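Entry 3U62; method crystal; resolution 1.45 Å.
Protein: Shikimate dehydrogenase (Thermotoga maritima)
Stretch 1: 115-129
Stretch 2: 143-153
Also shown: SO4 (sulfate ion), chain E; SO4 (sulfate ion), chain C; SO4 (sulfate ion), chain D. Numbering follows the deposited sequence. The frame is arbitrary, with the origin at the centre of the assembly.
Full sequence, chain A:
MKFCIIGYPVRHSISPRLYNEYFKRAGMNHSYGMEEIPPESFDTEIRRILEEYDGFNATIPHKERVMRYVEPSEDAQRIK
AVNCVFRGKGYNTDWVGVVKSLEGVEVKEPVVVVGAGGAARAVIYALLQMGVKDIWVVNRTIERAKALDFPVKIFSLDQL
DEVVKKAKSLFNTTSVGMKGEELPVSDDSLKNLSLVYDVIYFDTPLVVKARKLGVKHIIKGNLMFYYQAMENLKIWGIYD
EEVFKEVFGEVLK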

# COMPACT_ATOMS: atom_id res chain seq x y z
N GLY A 115 -8.81 -3.32 -7.54
CA GLY A 115 -8.02 -4.40 -6.95
C GLY A 115 -8.68 -4.96 -5.71
O GLY A 115 -9.54 -4.32 -5.10
N ALA A 116 -8.26 -6.17 -5.33
CA ALA A 116 -8.78 -6.85 -4.14
C ALA A 116 -7.68 -7.60 -3.39
O ALA A 116 -7.95 -8.52 -2.62
N GLY A 117 -6.43 -7.18 -3.62
CA GLY A 117 -5.28 -7.75 -2.92
C GLY A 117 -5.08 -7.12 -1.55
O GLY A 117 -5.96 -6.41 -1.06
N GLY A 118 -3.93 -7.37 -0.94
CA GLY A 118 -3.60 -6.84 0.38
C GLY A 118 -3.61 -5.32 0.45
O GLY A 118 -4.00 -4.74 1.46
N ALA A 119 -3.16 -4.68 -0.64
CA ALA A 119 -3.17 -3.22 -0.74
C ALA A 119 -4.60 -2.69 -0.74
O ALA A 119 -4.90 -1.71 -0.04
N ALA A 120 -5.48 -3.33 -1.52
CA ALA A 120 -6.89 -2.96 -1.58
C ALA A 120 -7.57 -3.09 -0.22
O ALA A 120 -8.29 -2.18 0.20
N ARG A 121 -7.32 -4.21 0.45
CA ARG A 121 -7.94 -4.48 1.75
C ARG A 121 -7.48 -3.48 2.82
O ARG A 121 -8.25 -3.13 3.71
N ALA A 122 -6.23 -3.02 2.71
CA ALA A 122 -5.71 -1.96 3.57
C ALA A 122 -6.42 -0.63 3.29
O ALA A 122 -6.78 0.09 4.22
N VAL A 123 -6.61 -0.32 2.01
CA VAL A 123 -7.31 0.90 1.60
C VAL A 123 -8.76 0.88 2.07
O VAL A 123 -9.24 1.87 2.63
N ILE A 124 -9.45 -0.25 1.88
CA ILE A 124 -10.83 -0.40 2.32
C ILE A 124 -10.95 -0.21 3.84
O ILE A 124 -11.83 0.51 4.31
N TYR A 125 -10.05 -0.86 4.59
CA TYR A 125 -10.01 -0.71 6.04
C TYR A 125 -9.84 0.75 6.44
O TYR A 125 -10.54 1.24 7.33
N ALA A 126 -8.91 1.44 5.78
CA ALA A 126 -8.65 2.85 6.03
C ALA A 126 -9.89 3.71 5.76
O ALA A 126 -10.25 4.57 6.57
N LEU A 127 -10.55 3.47 4.62
CA LEU A 127 -11.76 4.20 4.24
C LEU A 127 -12.88 4.00 5.26
O LEU A 127 -13.55 4.97 5.63
N LEU A 128 -13.07 2.76 5.70
CA LEU A 128 -14.08 2.45 6.71
C LEU A 128 -13.78 3.12 8.05
O LEU A 128 -14.71 3.54 8.76
N GLN A 129 -12.49 3.22 8.39
CA GLN A 129 -12.06 3.93 9.60
C GLN A 129 -12.31 5.43 9.50
O GLN A 129 -12.45 6.12 10.51
N GLU A 143 -10.64 -15.40 -7.02
CA GLU A 143 -10.07 -15.76 -5.73
C GLU A 143 -10.01 -14.57 -4.76
O GLU A 143 -10.45 -14.68 -3.62
N ARG A 144 -9.49 -13.44 -5.24
CA ARG A 144 -9.33 -12.25 -4.39
C ARG A 144 -10.66 -11.61 -4.01
O ARG A 144 -10.79 -11.04 -2.92
N ALA A 145 -11.64 -11.68 -4.92
CA ALA A 145 -12.99 -11.21 -4.63
C ALA A 145 -13.62 -12.03 -3.51
O ALA A 145 -14.37 -11.49 -2.69
N LYS A 146 -13.32 -13.32 -3.47
CA LYS A 146 -13.86 -14.22 -2.46
C LYS A 146 -13.17 -14.08 -1.10
O LYS A 146 -13.69 -14.54 -0.08
N ALA A 147 -12.00 -13.45 -1.09
CA ALA A 147 -11.28 -13.15 0.15
C ALA A 147 -11.79 -11.86 0.80
O ALA A 147 -11.41 -11.55 1.94
N LEU A 148 -12.64 -11.13 0.09
CA LEU A 148 -13.20 -9.87 0.60
C LEU A 148 -14.39 -10.12 1.51
O LEU A 148 -15.41 -10.67 1.07
N ASP A 149 -14.27 -9.71 2.77
CA ASP A 149 -15.36 -9.84 3.74
C ASP A 149 -15.95 -8.49 4.13
O ASP A 149 -16.95 -8.42 4.85
N PHE A 150 -15.33 -7.41 3.65
CA PHE A 150 -15.75 -6.04 3.95
C PHE A 150 -17.12 -5.72 3.33
O PHE A 150 -17.51 -6.34 2.34
N PRO A 151 -17.85 -4.75 3.93
CA PRO A 151 -19.16 -4.34 3.40
C PRO A 151 -19.02 -3.47 2.15
O PRO A 151 -19.22 -2.25 2.20
N VAL A 152 -18.66 -4.11 1.04
CA VAL A 152 -18.42 -3.44 -0.23
C VAL A 152 -19.27 -4.08 -1.32
O VAL A 152 -19.77 -5.19 -1.16
N LYS A 153 -19.45 -3.36 -2.44
CA LYS A 153 -19.99 -3.97 -3.65
C LYS A 153 -18.82 -4.36 -4.54
O LYS A 153 -17.79 -3.68 -4.54

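The two stretches meet in a mainly apolar contact, in which one side of the helix 118-129 packs against the loop that follows a second helix, while a water and sulfate ions serve the polar end near Ala116 and Arg144. No direct hydrogen bond crosses between the stretches, and together they bury 565 Å².

Phe150 is the centre of the apolar part and has the largest covered area of any residue here. Its CA-to-CB bond points toward the helix, and chi1 in the m well (-68°) lays the ring among residues on successive turns. Ile124, also directed toward its partner and in an m, t rotamer, places CG2 over one face of the ring, 4.0 Å from the centroid and 27° off the normal, a CH-pi contact; the same CG2 lies 3.6 Å from Phe150 CG. One turn further on, Leu128 (m, t) brings CD1 to 3.6 Å from Phe150 CD2 and to 4.0 Å from Pro151 CD. Tyr125, with chi1 t, meets Phe150 edge-on with respect to its own ring, its CD1 4.2 Å from Phe150 CE2. Ile124 also touches Val152 and Leu148: its CG2 is 3.9 Å from Val152 CG1, and its CD1 is 4.0 Å from Leu148 CD2.

Leu148 carries the packing back toward the start of the helix. Its CA-to-CB bond points sideways, but the m, t rotamer brings the end of the side chain nearer, so that CD1 lies 3.8 Å from Ala116 CB and CD2 lies 3.8 Å from Arg121 CG. Thus the aliphatic part of Arg121 (m, t, m) joins the apolar layer, while its guanidinium runs on past Ala147, with NH1 4.3 Å from Ala147 CB. One water links the stretches: it donates to Ala116 O (2.6 Å) and Arg144 O (2.8 Å) and accepts from Arg121 NH1 (2.7 Å). Arg121 NE and NH2 are satisfied elsewhere in the structure.

At this end the backbones come close, and Ala116 CB is 3.8 Å from Arg144 CB. The extended Arg144 side chain (m, t, t) passes Gly117, whose CA lies over one face of the guanidinium. Arg144 NH1 donates to sulfate D O2 at 2.8 Å and, weakly, to sulfate E O1 at 3.1 Å and O4 at 3.3 Å. Because Ala116 N also donates to sulfate E O4 (2.8 Å), that ion bridges the stretches; Gly118 N binds sulfate C O3 (2.8 Å). The sulfates probably come from the crystallisation liquor.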

# COMPACT_ATOMS: atom_id res chain seq x y z
CB ALA A 116 -9.92 -7.79 -4.52
CB ALA A 119 -2.43 -2.77 -2.00
CB ALA A 120 -7.61 -3.80 -2.60
CB ARG A 121 -7.70 -5.93 2.18
CG ARG A 121 -8.33 -6.96 1.24
CD ARG A 121 -8.35 -8.37 1.81
NE ARG A 121 -7.01 -8.92 2.00
CZ ARG A 121 -6.34 -9.62 1.09
NH1 ARG A 121 -6.87 -9.87 -0.10
NH2 ARG A 121 -5.12 -10.07 1.38
CB ALA A 122 -4.21 -1.81 3.41
CB VAL A 123 -7.22 1.12 0.06
CG1 VAL A 123 -8.22 2.16 -0.42
CG2 VAL A 123 -5.80 1.52 -0.33
CB ILE A 124 -11.44 -1.77 1.89
CG1 ILE A 124 -11.49 -1.87 0.37
CG2 ILE A 124 -12.85 -1.94 2.48
CD1 ILE A 124 -11.52 -3.31 -0.15
CB TYR A 125 -8.89 -1.57 6.64
CG TYR A 125 -8.87 -1.60 8.16
CD1 TYR A 125 -9.59 -2.56 8.87
CD2 TYR A 125 -8.12 -0.67 8.89
CE1 TYR A 125 -9.57 -2.60 10.26
CE2 TYR A 125 -8.10 -0.69 10.28
CZ TYR A 125 -8.83 -1.66 10.96
OH TYR A 125 -8.81 -1.69 12.33
CB ALA A 126 -7.48 3.33 5.19
CB LEU A 127 -12.23 3.78 2.85
CG LEU A 127 -11.37 4.18 1.64
CD1 LEU A 127 -11.76 3.37 0.42
CD2 LEU A 127 -11.44 5.67 1.35
CB LEU A 128 -14.24 0.94 6.88
CG LEU A 128 -14.90 0.18 5.72
CD1 LEU A 128 -14.70 -1.31 5.89
CD2 LEU A 128 -16.38 0.51 5.60
CB GLN A 129 -10.59 3.64 9.91
CG GLN A 129 -10.32 2.22 10.39
CD GLN A 129 -11.13 1.86 11.63
OE1 GLN A 129 -10.76 2.21 12.75
NE2 GLN A 129 -12.25 1.16 11.42
CB GLU A 143 -8.69 -16.39 -5.95
CG GLU A 143 -7.91 -16.73 -4.70
CD GLU A 143 -7.01 -15.59 -4.25
OE1 GLU A 143 -7.28 -15.00 -3.18
OE2 GLU A 143 -6.04 -15.29 -4.98
CB ARG A 144 -8.41 -11.23 -5.05
CG ARG A 144 -6.94 -11.62 -4.99
CD ARG A 144 -6.06 -10.62 -5.69
NE ARG A 144 -4.65 -10.97 -5.51
CZ ARG A 144 -3.63 -10.34 -6.09
NH1 ARG A 144 -3.84 -9.31 -6.89
NH2 ARG A 144 -2.39 -10.75 -5.85
CB ALA A 145 -13.85 -11.25 -5.88
CB LYS A 146 -13.86 -15.67 -2.95
CG LYS A 146 -14.92 -15.94 -4.01
CD LYS A 146 -14.90 -17.37 -4.51
CE LYS A 146 -16.05 -17.60 -5.50
NZ LYS A 146 -16.01 -18.98 -6.08
CB ALA A 147 -9.78 -13.07 -0.11
CB LEU A 148 -13.61 -8.95 -0.55
CG LEU A 148 -12.52 -8.30 -1.40
CD1 LEU A 148 -13.16 -7.61 -2.61
CD2 LEU A 148 -11.69 -7.30 -0.60
CB ASP A 149 -14.88 -10.59 4.99
CG ASP A 149 -14.52 -12.04 4.70
OD1 ASP A 149 -15.13 -12.65 3.79
OD2 ASP A 149 -13.64 -12.58 5.40
CB PHE A 150 -14.72 -5.05 3.43
CG PHE A 150 -13.41 -5.08 4.17
CD1 PHE A 150 -12.27 -5.60 3.57
CD2 PHE A 150 -13.31 -4.60 5.48
CE1 PHE A 150 -11.05 -5.63 4.25
CE2 PHE A 150 -12.10 -4.63 6.16
CZ PHE A 150 -10.97 -5.15 5.55
CB PRO A 151 -19.78 -3.56 4.56
CG PRO A 151 -18.62 -3.03 5.32
CD PRO A 151 -17.51 -4.03 5.17
CB VAL A 152 -16.92 -3.49 -0.64
CG1 VAL A 152 -16.05 -2.75 0.37
CG2 VAL A 152 -16.44 -4.94 -0.81
CB LYS A 153 -20.94 -3.01 -4.36
CG LYS A 153 -22.21 -2.72 -3.59
CD LYS A 153 -23.18 -1.86 -4.38
CE LYS A 153 -24.47 -1.62 -3.60
NZ LYS A 153 -25.47 -0.87 -4.39
S SO4 E . -7.13 -8.24 -8.42
O1 SO4 E . -6.01 -8.90 -9.07
O2 SO4 E . -8.18 -9.21 -8.15
O3 SO4 E . -7.65 -7.19 -9.29
O4 SO4 E . -6.68 -7.64 -7.16
S SO4 C . -0.39 -9.61 -1.29
O1 SO4 C . -0.41 -10.15 -2.64
O2 SO4 C . -0.78 -10.66 -0.34
O3 SO4 C . -1.33 -8.50 -1.19
O4 SO4 C . 0.95 -9.13 -0.97
S SO4 D . -0.93 -6.61 -8.00
O1 SO4 D . 0.03 -7.61 -8.47
O2 SO4 D . -1.92 -7.24 -7.12
O3 SO4 D . -1.61 -6.01 -9.14
O4 SO4 D . -0.22 -5.57 -7.25
O HOH W 1 -9.43 -9.82 -0.85